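Local coordinates for protein alpha-1,3-glucanase (Bacillus circulans, PDB 5ZRU) that hydrolyses alpha-1,3-glucan as a glycoside hydrolase of family GH87, this chain being its catalytic unit, with calcium and zinc ions bound, at residues R435-V439 and E478-I484; V380-N384 and F440-H444; I68-G74 and P147-G151. One frame throughout, in Å; residues are numbered along the deposited sequence.

Contact 1: R435-V439 and E478-I484; sequences RMNTV and EASNDPI
Thr438 turns its hydroxyl into the loop 478-484, where two hydrogen bonds, roughly at right angles, grip OG1. OG1 donates a hydrogen bond to Asp482 O at 2.8 Å and receives the N-H of Asn481 at 3.0 Å, the latter along a nearly straight line (173° at the hydrogen). The torsion behind this is chi1 of 54°, which sets OG1 between the backbone N and the carbonyl carbon while CG2 lies anti to that carbon, 4.0 Å from Ile484 CD1. Both polar roles of this buried hydroxyl are thus met by main-chain groups of a single loop. Earlier in both segments, the backbones are joined by Glu478 N to Met436 O, 3.0 Å, where strands 435-437 and 475-478 run parallel as successive rungs of the right-handed beta-helix expected of this pectate-lyase-like catalytic domain. Ser480 OG accepts a longer bond from Thr438 N (3.3 Å) and donates to Glu478 OE2 on the anti side of the carboxylate. The other oxygen, OE1, accepts a hydrogen bond from a water that in turn accepts from Asn437 ND2, and it also forms a salt bridge with Arg472. Asn437 OD1 closes an Asx turn with Val439 N, 3.0 Å away, although the donor stands 54° out of the amide plane. On the apolar side the bent Met436 chain crosses Ile484 obliquely, CB to CD1 4.2 Å.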
ATOM      1  N   ARG A 435      -1.757  -8.039  11.209  1.00  8.48           N
ATOM      2  CA  ARG A 435      -1.280  -9.372  11.536  1.00  9.11           C
ATOM      3  C   ARG A 435       0.048  -9.288  12.276  1.00 11.17           C
ATOM      4  O   ARG A 435       0.822  -8.336  12.120  1.00  8.09           O
ATOM      5  CB  ARG A 435      -1.151 -10.275  10.292  1.00 10.70           C
ATOM      6  CG  ARG A 435       0.100 -10.060   9.440  1.00 10.36           C
ATOM      7  CD  ARG A 435       0.140 -11.077   8.303  1.00  9.78           C
ATOM      8  NE  ARG A 435       1.265 -10.836   7.400  1.00  9.58           N
ATOM      9  CZ  ARG A 435       1.820 -11.774   6.641  1.00 10.67           C
ATOM     10  NH1 ARG A 435       1.358 -13.021   6.675  1.00 14.11           N
ATOM     11  NH2 ARG A 435       2.844 -11.470   5.851  1.00 10.02           N
ATOM     12  N   MET A 436       0.283 -10.285  13.119  1.00  8.43           N
ATOM     13  CA  MET A 436       1.598 -10.525  13.695  1.00  8.42           C
ATOM     14  C   MET A 436       1.872 -12.011  13.557  1.00 12.04           C
ATOM     15  O   MET A 436       0.960 -12.820  13.737  1.00 11.09           O
ATOM     16  CB  MET A 436       1.659 -10.105  15.162  1.00  7.74           C
ATOM     17  CG  MET A 436       1.294  -8.641  15.413  1.00  9.49           C
ATOM     18  SD  MET A 436       1.340  -8.217  17.174  1.00 10.78           S
ATOM     19  CE  MET A 436       3.080  -8.388  17.550  1.00  9.21           C
ATOM     20  N   ASN A 437       3.104 -12.376  13.217  1.00  9.76           N
ATOM     21  CA  ASN A 437       3.479 -13.782  13.308  1.00 12.99           C
ATOM     22  C   ASN A 437       4.959 -13.873  13.647  1.00 10.59           C
ATOM     23  O   ASN A 437       5.676 -12.870  13.659  1.00 10.53           O
ATOM     24  CB  ASN A 437       3.115 -14.572  12.030  1.00 10.81           C
ATOM     25  CG  ASN A 437       3.948 -14.202  10.800  1.00 12.50           C
ATOM     26  OD1 ASN A 437       5.146 -13.949  10.874  1.00 13.06           O
ATOM     27  ND2 ASN A 437       3.294 -14.210   9.635  1.00 14.12           N
ATOM     28  N   THR A 438       5.405 -15.097  13.942  1.00 10.13           N
ATOM     29  CA  THR A 438       6.817 -15.375  14.170  1.00 12.53           C
ATOM     30  C   THR A 438       7.357 -16.337  13.111  1.00 17.25           C
ATOM     31  O   THR A 438       8.276 -17.116  13.378  1.00 15.91           O
ATOM     32  CB  THR A 438       7.048 -15.920  15.584  1.00 11.40           C
ATOM     33  OG1 THR A 438       6.209 -17.066  15.817  1.00 13.80           O
ATOM     34  CG2 THR A 438       6.706 -14.853  16.630  1.00 13.11           C
ATOM     35  N   VAL A 439       6.815 -16.267  11.888  1.00 12.27           N
ATOM     36  CA  VAL A 439       7.197 -17.226  10.849  1.00 13.86           C
ATOM     37  C   VAL A 439       8.500 -16.881  10.135  1.00 17.07           C
ATOM     38  O   VAL A 439       9.062 -17.744   9.452  1.00 20.86           O
ATOM     39  CB  VAL A 439       6.040 -17.374   9.837  1.00 17.13           C
ATOM     40  CG1 VAL A 439       6.094 -16.277   8.791  1.00 19.20           C
ATOM     41  CG2 VAL A 439       6.065 -18.754   9.186  1.00 23.49           C
ATOM     42  N   GLU A 478      -0.547 -15.079  14.998  1.00  9.73           N
ATOM     43  CA  GLU A 478      -0.092 -16.432  14.696  1.00 10.74           C
ATOM     44  C   GLU A 478       1.224 -16.667  15.425  1.00 10.98           C
ATOM     45  O   GLU A 478       2.229 -16.026  15.113  1.00 11.42           O
ATOM     46  CB  GLU A 478       0.070 -16.620  13.190  1.00 10.87           C
ATOM     47  CG  GLU A 478       0.593 -17.981  12.792  1.00 12.09           C
ATOM     48  CD  GLU A 478       0.921 -18.051  11.309  1.00 16.30           C
ATOM     49  OE1 GLU A 478       0.023 -17.773  10.485  1.00 14.95           O
ATOM     50  OE2 GLU A 478       2.088 -18.353  10.977  1.00 19.16           O
ATOM     51  N   ALA A 479       1.214 -17.570  16.401  1.00 11.32           N
ATOM     52  CA  ALA A 479       2.436 -17.919  17.128  1.00 13.31           C
ATOM     53  C   ALA A 479       3.064 -19.110  16.412  1.00 12.88           C
ATOM     54  O   ALA A 479       3.066 -20.246  16.885  1.00 13.20           O
ATOM     55  CB  ALA A 479       2.146 -18.200  18.596  1.00 13.45           C
ATOM     56  N   SER A 480       3.570 -18.801  15.213  1.00 14.53           N
ATOM     57  CA  SER A 480       4.051 -19.815  14.283  1.00 14.43           C
ATOM     58  C   SER A 480       5.146 -20.663  14.920  1.00 15.38           C
ATOM     59  O   SER A 480       5.112 -21.897  14.861  1.00 14.19           O
ATOM     60  CB  SER A 480       4.587 -19.140  13.021  1.00 16.13           C
ATOM     61  OG  SER A 480       3.987 -17.845  12.832  1.00 16.87           O
ATOM     62  N   ASN A 481       6.153 -20.016  15.508  1.00 14.28           N
ATOM     63  CA  ASN A 481       7.244 -20.765  16.106  1.00 13.47           C
ATOM     64  C   ASN A 481       7.453 -20.217  17.514  1.00 17.49           C
ATOM     65  O   ASN A 481       7.228 -20.928  18.496  1.00 24.42           O
ATOM     66  CB  ASN A 481       8.463 -20.697  15.183  1.00 19.14           C
ATOM     67  CG  ASN A 481       9.734 -20.322  15.898  1.00 22.28           C
ATOM     68  OD1 ASN A 481      10.370 -21.152  16.573  1.00 26.16           O
ATOM     69  ND2 ASN A 481      10.126 -19.062  15.761  1.00 27.57           N
ATOM     70  N   ASP A 482       7.789 -18.956  17.631  1.00 15.31           N
ATOM     71  CA  ASP A 482       7.935 -18.320  18.930  1.00 12.10           C
ATOM     72  C   ASP A 482       6.615 -17.686  19.366  1.00 17.64           C
ATOM     73  O   ASP A 482       5.685 -17.547  18.565  1.00 14.37           O
ATOM     74  CB  ASP A 482       9.041 -17.273  18.869  1.00 14.05           C
ATOM     75  CG  ASP A 482      10.433 -17.888  18.883  1.00 17.43           C
ATOM     76  OD1 ASP A 482      10.637 -18.925  19.553  1.00 18.57           O
ATOM     77  OD2 ASP A 482      11.323 -17.314  18.241  1.00 16.03           O
ATOM     78  N   PRO A 483       6.482 -17.314  20.639  1.00 11.97           N
ATOM     79  CA  PRO A 483       5.220 -16.729  21.107  1.00 13.69           C
ATOM     80  C   PRO A 483       5.021 -15.293  20.635  1.00 12.87           C
ATOM     81  O   PRO A 483       5.959 -14.571  20.293  1.00 13.32           O
ATOM     82  CB  PRO A 483       5.344 -16.788  22.637  1.00 14.20           C
ATOM     83  CG  PRO A 483       6.821 -16.866  22.894  1.00 17.57           C
ATOM     84  CD  PRO A 483       7.387 -17.652  21.758  1.00 12.30           C
ATOM     85  N   ILE A 484       3.757 -14.897  20.595  1.00 12.45           N
ATOM     86  CA  ILE A 484       3.378 -13.490  20.521  1.00 14.33           C
ATOM     87  C   ILE A 484       3.194 -13.007  21.949  1.00 13.09           C
ATOM     88  O   ILE A 484       2.430 -13.603  22.716  1.00 11.57           O
ATOM     89  CB  ILE A 484       2.087 -13.299  19.704  1.00 13.16           C
ATOM     90  CG1 ILE A 484       2.171 -13.991  18.334  1.00 16.77           C
ATOM     91  CG2 ILE A 484       1.748 -11.801  19.559  1.00 12.10           C
ATOM     92  CD1 ILE A 484       3.112 -13.333  17.373  1.00 15.44           C
TER
HETATM   93  O   HOH W   1       0.497 -15.287   9.638  1.00 17.25           O

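Contact 2: V380-N384 and F440-H444; sequences VWTSN and FPGYH. With SO4 (sulfate ion), chain D.
Trp381 reaches the loop 440-444 with its indole N-H: NE1 donates to Pro441 O at 2.9 Å, the oxygen lying only 8° out of the ring plane at the indole edge. With CG anti to the backbone N (chi1 174°), the ring approaches the loop NE1 edge first, and its five-membered part receives the edge of the Phe440 ring, centroids 5.5 Å apart and planes at 51°. The contact joins the loops after strands 378-381 and 435-437 of the probable beta-helix, the Phe440 side chain lying about 6 Å from the calcium ion bound by Asp352 and Asp375. The tight part of the contact follows at Thr382, centre of an inverse gamma turn. Its carbonyl oxygen accepts from Tyr443 N at 2.9 Å, nearly in line with the C=O bond, while OG1 returns a 2.8 Å bond to Tyr443 O from above that carbonyl's plane. Gly442 packs against Thr382 and Ser383: a CB would clash with Thr382 O and Ser383 CA, and its backbone angles already require glycine. Replacing Trp381 by a leucine would probably leave Pro441 O without its donor and Phe440 without the indole face its edge meets. Toward solvent the contact is looser: exposed Asn384 brings CB obliquely to the Tyr443 ring, 3.4 Å from CE2, and a water bridges Asn384 ND2 and Tyr443 OH, the latter also bonded to Ala388 O. Beyond it, His444 N binds O4 of a sulfate, probably from the crystallisation liquor. His444 NE2 donates within the carbonyl plane to Phe440 O, 2.8 Å, closing the loop on itself. Because side-chain donors take three of the loop's carbonyl oxygens (Phe440, Pro441 and Tyr443), its path probably depends on side-chain identity as well as main-chain pairing.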
ATOM      1  N   VAL A 380       7.098  -4.321   9.719  1.00  9.11           N
ATOM      2  CA  VAL A 380       8.404  -4.347  10.377  1.00  7.86           C
ATOM      3  C   VAL A 380       8.880  -5.796  10.398  1.00  9.40           C
ATOM      4  O   VAL A 380       8.385  -6.612  11.183  1.00  8.81           O
ATOM      5  CB  VAL A 380       8.360  -3.775  11.801  1.00 10.24           C
ATOM      6  CG1 VAL A 380       9.759  -3.874  12.445  1.00  8.41           C
ATOM      7  CG2 VAL A 380       7.884  -2.352  11.778  1.00  8.85           C
ATOM      8  N   TRP A 381       9.844  -6.124   9.554  1.00  9.21           N
ATOM      9  CA  TRP A 381      10.475  -7.446   9.581  1.00  9.03           C
ATOM     10  C   TRP A 381      11.842  -7.280  10.242  1.00  9.73           C
ATOM     11  O   TRP A 381      12.788  -6.786   9.625  1.00 10.74           O
ATOM     12  CB  TRP A 381      10.585  -8.025   8.174  1.00 11.65           C
ATOM     13  CG  TRP A 381      11.357  -9.322   8.115  1.00 12.14           C
ATOM     14  CD1 TRP A 381      11.610 -10.173   9.148  1.00 13.92           C
ATOM     15  CD2 TRP A 381      11.986  -9.888   6.964  1.00 12.36           C
ATOM     16  NE1 TRP A 381      12.360 -11.241   8.715  1.00 15.38           N
ATOM     17  CE2 TRP A 381      12.603 -11.092   7.374  1.00 15.55           C
ATOM     18  CE3 TRP A 381      12.084  -9.500   5.627  1.00 17.67           C
ATOM     19  CZ2 TRP A 381      13.314 -11.904   6.495  1.00 15.13           C
ATOM     20  CZ3 TRP A 381      12.785 -10.314   4.749  1.00 18.11           C
ATOM     21  CH2 TRP A 381      13.390 -11.504   5.188  1.00 18.09           C
ATOM     22  N   THR A 382      11.953  -7.710  11.500  1.00 10.29           N
ATOM     23  CA  THR A 382      13.205  -7.570  12.247  1.00  9.10           C
ATOM     24  C   THR A 382      14.153  -8.720  11.891  1.00 12.66           C
ATOM     25  O   THR A 382      14.453  -9.609  12.693  1.00 12.69           O
ATOM     26  CB  THR A 382      12.928  -7.496  13.744  1.00 10.51           C
ATOM     27  OG1 THR A 382      12.041  -8.553  14.114  1.00 11.21           O
ATOM     28  CG2 THR A 382      12.271  -6.155  14.109  1.00 10.68           C
ATOM     29  N   SER A 383      14.632  -8.678  10.646  1.00 12.52           N
ATOM     30  CA  SER A 383      15.643  -9.606  10.162  1.00 11.40           C
ATOM     31  C   SER A 383      17.006  -9.283  10.774  1.00 15.70           C
ATOM     32  O   SER A 383      17.232  -8.199  11.317  1.00 12.10           O
ATOM     33  CB  SER A 383      15.726  -9.552   8.637  1.00 14.20           C
ATOM     34  OG  SER A 383      16.016  -8.236   8.187  1.00 14.15           O
ATOM     35  N   ASN A 384      17.929 -10.249  10.676  1.00 14.59           N
ATOM     36  CA  ASN A 384      19.235 -10.108  11.320  1.00 14.20           C
ATOM     37  C   ASN A 384      20.375 -10.540  10.398  1.00 18.94           C
ATOM     38  O   ASN A 384      21.398 -11.057  10.868  1.00 17.08           O
ATOM     39  CB  ASN A 384      19.294 -10.894  12.636  1.00 17.11           C
ATOM     40  CG  ASN A 384      19.278 -12.408  12.434  1.00 22.14           C
ATOM     41  OD1 ASN A 384      18.833 -12.913  11.411  1.00 20.07           O
ATOM     42  ND2 ASN A 384      19.776 -13.137  13.427  1.00 28.49           N
ATOM     43  N   PHE A 440       9.024 -15.672  10.288  1.00 16.70           N
ATOM     44  CA  PHE A 440      10.145 -15.251   9.459  1.00 17.35           C
ATOM     45  C   PHE A 440      11.466 -15.336  10.209  1.00 16.31           C
ATOM     46  O   PHE A 440      11.492 -15.347  11.444  1.00 15.96           O
ATOM     47  CB  PHE A 440       9.913 -13.819   8.960  1.00 16.87           C
ATOM     48  CG  PHE A 440       8.733 -13.705   8.040  1.00 20.84           C
ATOM     49  CD1 PHE A 440       8.644 -14.518   6.915  1.00 22.24           C
ATOM     50  CD2 PHE A 440       7.685 -12.843   8.326  1.00 17.83           C
ATOM     51  CE1 PHE A 440       7.547 -14.439   6.064  1.00 26.12           C
ATOM     52  CE2 PHE A 440       6.583 -12.761   7.482  1.00 19.17           C
ATOM     53  CZ  PHE A 440       6.511 -13.561   6.351  1.00 21.40           C
ATOM     54  N   PRO A 441      12.585 -15.415   9.478  1.00 16.66           N
ATOM     55  CA  PRO A 441      13.905 -15.380  10.119  1.00 15.76           C
ATOM     56  C   PRO A 441      14.121 -14.095  10.899  1.00 16.66           C
ATOM     57  O   PRO A 441      13.481 -13.069  10.655  1.00 16.76           O
ATOM     58  CB  PRO A 441      14.882 -15.464   8.936  1.00 17.51           C
ATOM     59  CG  PRO A 441      14.113 -16.134   7.859  1.00 17.54           C
ATOM     60  CD  PRO A 441      12.681 -15.690   8.031  1.00 15.13           C
ATOM     61  N   GLY A 442      15.040 -14.162  11.848  1.00 13.22           N
ATOM     62  CA  GLY A 442      15.437 -12.985  12.601  1.00 15.18           C
ATOM     63  C   GLY A 442      14.880 -12.962  14.012  1.00 17.41           C
ATOM     64  O   GLY A 442      14.523 -13.985  14.596  1.00 20.89           O
ATOM     65  N   TYR A 443      14.809 -11.751  14.567  1.00 12.91           N
ATOM     66  CA  TYR A 443      14.322 -11.568  15.928  1.00 13.94           C
ATOM     67  C   TYR A 443      12.810 -11.682  15.982  1.00 13.72           C
ATOM     68  O   TYR A 443      12.110 -11.213  15.078  1.00 11.69           O
ATOM     69  CB  TYR A 443      14.718 -10.200  16.470  1.00 11.62           C
ATOM     70  CG  TYR A 443      16.183  -9.906  16.371  1.00 12.79           C
ATOM     71  CD1 TYR A 443      17.053 -10.261  17.395  1.00 19.46           C
ATOM     72  CD2 TYR A 443      16.696  -9.266  15.257  1.00 17.35           C
ATOM     73  CE1 TYR A 443      18.398  -9.978  17.307  1.00 19.26           C
ATOM     74  CE2 TYR A 443      18.029  -8.978  15.156  1.00 16.15           C
ATOM     75  CZ  TYR A 443      18.879  -9.338  16.179  1.00 18.20           C
ATOM     76  OH  TYR A 443      20.212  -9.041  16.059  1.00 20.44           O
ATOM     77  N   HIS A 444      12.308 -12.287  17.060  1.00 12.67           N
ATOM     78  CA  HIS A 444      10.873 -12.287  17.334  1.00 10.19           C
ATOM     79  C   HIS A 444      10.591 -11.414  18.554  1.00 13.75           C
ATOM     80  O   HIS A 444      11.130 -10.302  18.631  1.00 12.83           O
ATOM     81  CB  HIS A 444      10.375 -13.730  17.456  1.00 14.31           C
ATOM     82  CG  HIS A 444      10.498 -14.485  16.169  1.00 12.97           C
ATOM     83  ND1 HIS A 444      10.823 -15.824  16.099  1.00 16.56           N
ATOM     84  CD2 HIS A 444      10.372 -14.061  14.889  1.00 13.82           C
ATOM     85  CE1 HIS A 444      10.876 -16.193  14.830  1.00 17.56           C
ATOM     86  NE2 HIS A 444      10.602 -15.142  14.075  1.00 15.26           N
TER
HETATM   87  S   SO4 D 602      13.713 -13.808  20.054  1.00 20.92           S
HETATM   88  O1  SO4 D 602      13.555 -15.199  20.489  1.00 29.30           O
HETATM   89  O2  SO4 D 602      12.431 -13.137  20.171  1.00 16.26           O
HETATM   90  O3  SO4 D 602      14.700 -13.133  20.897  1.00 25.03           O
HETATM   91  O4  SO4 D 602      14.161 -13.795  18.662  1.00 19.68           O
HETATM   92  O   HOH W   2      21.513 -11.794  15.681  1.00 32.88           O

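Contact 3: I68-G74 and P147-G151; sequences IRPGEGG and PLQPG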
ATOM      1  N   ILE A  68     -19.603  16.961  -9.518  1.00 15.70           N
ATOM      2  CA  ILE A  68     -18.751  17.496  -8.461  1.00 13.76           C
ATOM      3  C   ILE A  68     -19.613  18.103  -7.365  1.00 18.27           C
ATOM      4  O   ILE A  68     -20.551  18.862  -7.640  1.00 19.10           O
ATOM      5  CB  ILE A  68     -17.777  18.526  -9.044  1.00 15.89           C
ATOM      6  CG1 ILE A  68     -16.979  17.895 -10.189  1.00 16.90           C
ATOM      7  CG2 ILE A  68     -16.858  19.063  -7.961  1.00 12.95           C
ATOM      8  CD1 ILE A  68     -16.147  16.683  -9.745  1.00 16.19           C
ATOM      9  N   ARG A  69     -19.291  17.779  -6.115  1.00 15.87           N
ATOM     10  CA  ARG A  69     -20.061  18.222  -4.961  1.00 17.48           C
ATOM     11  C   ARG A  69     -19.732  19.666  -4.587  1.00 18.47           C
ATOM     12  O   ARG A  69     -18.677  20.190  -4.952  1.00 19.37           O
ATOM     13  CB  ARG A  69     -19.772  17.327  -3.760  1.00 18.58           C
ATOM     14  CG  ARG A  69     -20.045  15.854  -3.951  1.00 22.10           C
ATOM     15  CD  ARG A  69     -19.552  15.094  -2.724  1.00 15.83           C
ATOM     16  NE  ARG A  69     -19.598  13.663  -2.944  1.00 29.40           N
ATOM     17  CZ  ARG A  69     -18.529  12.892  -3.086  1.00 22.25           C
ATOM     18  NH1 ARG A  69     -17.308  13.409  -3.001  1.00 17.27           N
ATOM     19  NH2 ARG A  69     -18.690  11.594  -3.292  1.00 27.27           N
ATOM     20  N   PRO A  70     -20.625  20.330  -3.845  1.00 18.77           N
ATOM     21  CA  PRO A  70     -20.299  21.655  -3.298  1.00 18.24           C
ATOM     22  C   PRO A  70     -18.993  21.631  -2.516  1.00 20.82           C
ATOM     23  O   PRO A  70     -18.712  20.697  -1.764  1.00 18.27           O
ATOM     24  CB  PRO A  70     -21.489  21.962  -2.382  1.00 19.87           C
ATOM     25  CG  PRO A  70     -22.624  21.177  -2.954  1.00 23.22           C
ATOM     26  CD  PRO A  70     -22.008  19.921  -3.535  1.00 21.74           C
ATOM     27  N   GLY A  71     -18.185  22.669  -2.709  1.00 18.69           N
ATOM     28  CA  GLY A  71     -16.926  22.783  -2.010  1.00 20.21           C
ATOM     29  C   GLY A  71     -15.835  21.837  -2.462  1.00 20.90           C
ATOM     30  O   GLY A  71     -14.768  21.816  -1.840  1.00 20.32           O
ATOM     31  N   GLU A  72     -16.051  21.058  -3.516  1.00 16.14           N
ATOM     32  CA  GLU A  72     -15.063  20.096  -3.991  1.00 17.61           C
ATOM     33  C   GLU A  72     -14.655  20.436  -5.423  1.00 18.70           C
ATOM     34  O   GLU A  72     -15.069  21.452  -5.990  1.00 18.67           O
ATOM     35  CB  GLU A  72     -15.611  18.667  -3.881  1.00 16.39           C
ATOM     36  CG  GLU A  72     -15.898  18.280  -2.447  1.00 17.00           C
ATOM     37  CD  GLU A  72     -16.398  16.864  -2.289  1.00 16.86           C
ATOM     38  OE1 GLU A  72     -16.196  16.027  -3.204  1.00 16.11           O
ATOM     39  OE2 GLU A  72     -17.007  16.595  -1.237  1.00 16.07           O
ATOM     40  N   GLY A  73     -13.822  19.576  -6.007  1.00 18.59           N
ATOM     41  CA  GLY A  73     -13.364  19.779  -7.370  1.00 13.75           C
ATOM     42  C   GLY A  73     -11.852  19.820  -7.481  1.00 15.59           C
ATOM     43  O   GLY A  73     -11.154  19.325  -6.589  1.00 15.17           O
ATOM     44  N   GLY A  74     -11.332  20.400  -8.560  1.00 15.52           N
ATOM     45  CA  GLY A  74      -9.902  20.486  -8.785  1.00 12.45           C
ATOM     46  C   GLY A  74      -9.523  19.966 -10.153  1.00 14.97           C
ATOM     47  O   GLY A  74     -10.351  19.478 -10.919  1.00 14.46           O
ATOM     48  N   PRO A 147      -9.689  23.503 -13.658  1.00 20.03           N
ATOM     49  CA  PRO A 147     -10.220  22.759 -12.509  1.00 15.86           C
ATOM     50  C   PRO A 147     -11.706  22.459 -12.660  1.00 21.32           C
ATOM     51  O   PRO A 147     -12.490  23.293 -13.119  1.00 17.21           O
ATOM     52  CB  PRO A 147      -9.958  23.699 -11.323  1.00 19.06           C
ATOM     53  CG  PRO A 147      -8.861  24.601 -11.774  1.00 22.94           C
ATOM     54  CD  PRO A 147      -9.095  24.788 -13.258  1.00 20.80           C
ATOM     55  N   LEU A 148     -12.082  21.247 -12.264  1.00 15.59           N
ATOM     56  CA  LEU A 148     -13.481  20.899 -12.090  1.00 15.93           C
ATOM     57  C   LEU A 148     -14.090  21.721 -10.962  1.00 20.44           C
ATOM     58  O   LEU A 148     -13.469  21.925  -9.912  1.00 14.74           O
ATOM     59  CB  LEU A 148     -13.608  19.407 -11.778  1.00 12.24           C
ATOM     60  CG  LEU A 148     -13.112  18.478 -12.885  1.00 14.49           C
ATOM     61  CD1 LEU A 148     -12.712  17.117 -12.326  1.00 13.96           C
ATOM     62  CD2 LEU A 148     -14.176  18.321 -13.971  1.00 13.89           C
ATOM     63  N   GLN A 149     -15.315  22.185 -11.174  1.00 15.33           N
ATOM     64  CA  GLN A 149     -16.030  23.023 -10.226  1.00 19.35           C
ATOM     65  C   GLN A 149     -17.312  22.332  -9.775  1.00 17.35           C
ATOM     66  O   GLN A 149     -17.855  21.491 -10.498  1.00 17.89           O
ATOM     67  CB  GLN A 149     -16.385  24.379 -10.859  1.00 18.78           C
ATOM     68  CG  GLN A 149     -15.248  25.043 -11.618  1.00 29.70           C
ATOM     69  CD  GLN A 149     -14.684  26.239 -10.887  1.00 40.90           C
ATOM     70  OE1 GLN A 149     -14.531  26.218  -9.664  1.00 47.25           O
ATOM     71  NE2 GLN A 149     -14.377  27.299 -11.632  1.00 46.56           N
ATOM     72  N   PRO A 150     -17.821  22.663  -8.587  1.00 16.00           N
ATOM     73  CA  PRO A 150     -19.107  22.102  -8.149  1.00 17.28           C
ATOM     74  C   PRO A 150     -20.174  22.236  -9.228  1.00 17.83           C
ATOM     75  O   PRO A 150     -20.312  23.281  -9.868  1.00 17.73           O
ATOM     76  CB  PRO A 150     -19.444  22.936  -6.908  1.00 17.16           C
ATOM     77  CG  PRO A 150     -18.097  23.314  -6.355  1.00 20.32           C
ATOM     78  CD  PRO A 150     -17.209  23.525  -7.555  1.00 18.25           C
ATOM     79  N   GLY A 151     -20.912  21.153  -9.458  1.00 18.03           N
ATOM     80  CA  GLY A 151     -21.893  21.107 -10.512  1.00 17.18           C
ATOM     81  C   GLY A 151     -21.391  20.565 -11.834  1.00 19.72           C
ATOM     82  O   GLY A 151     -22.207  20.142 -12.663  1.00 17.25           O
TER
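Ile68 opens the contact by setting its branched CB against the backbone of Gln149, 3.3 Å from Gln149 O. Ile68 O accepts from Gly151 N at 2.9 Å in an almost straight bond (176° at the hydrogen). With CG1 anti to the carbonyl carbon (chi1 -55°), the Ile68 side chain crosses Leu148 at about a right angle, CG1 to CB 4.0 Å, and both side chains touch Ile173 of strand 166-174. Arg69 points its CB away, yet its carbonyl oxygen begins a type II turn closed by Glu72 N. The same two residues meet again through a salt bridge: Arg69 NH1 donates to Glu72 OE1 at 2.9 Å, the oxygen using its syn lone pair and lying close to the guanidinium plane. Arg69 is held further by Asp25 and by a cation-pi contact with Tyr21, and Glu72 OE1 by Thr19. The turn belongs to the link between strands 63-67 and 76-82 of the antiparallel beta domain, D1, and here it meets the segment that leads from strand 132-144 to strand 153-157. Pro70 and Gly71 form the corner of the turn, with CB of Pro150 3.9 Å from CA of Pro70. Glu72 O faces the Pro150 ring at CD. At Gly73 a CB would collide with Leu148 O, which lies 3.3 Å from Gly73 CA. Gly74 then forms an antiparallel hydrogen-bonded pair with Leu148: Gly74 N donates to Leu148 O at 3.0 Å, and Leu148 N answers to Gly74 O, standing 59° out of that carbonyl's plane.

In the fold
Contacts 1 and 2 are neighbours in the D2 catalytic domain, their centres about 11 Å apart, and their segments alternate along the chain: 380-384, 435-439, 440-444, 478-484. Strands 378-381, 411-412, 435-437 and 475-478 pair in parallel in that order: contact 1 joins the ends of neighbouring strands 435-437 and 475-478, whereas contact 2 spans the strand 411-412 that lies between its two. His444 joins them directly, its ND1 lying 2.7 Å from Asp482 OD2, a probable hydrogen bond. Contact 3 comes earlier, within the D1 range and beyond the chain's centre. It is separate from the other two, its nearest atoms about 30 Å from contact 1 and about 33 Å from contact 2.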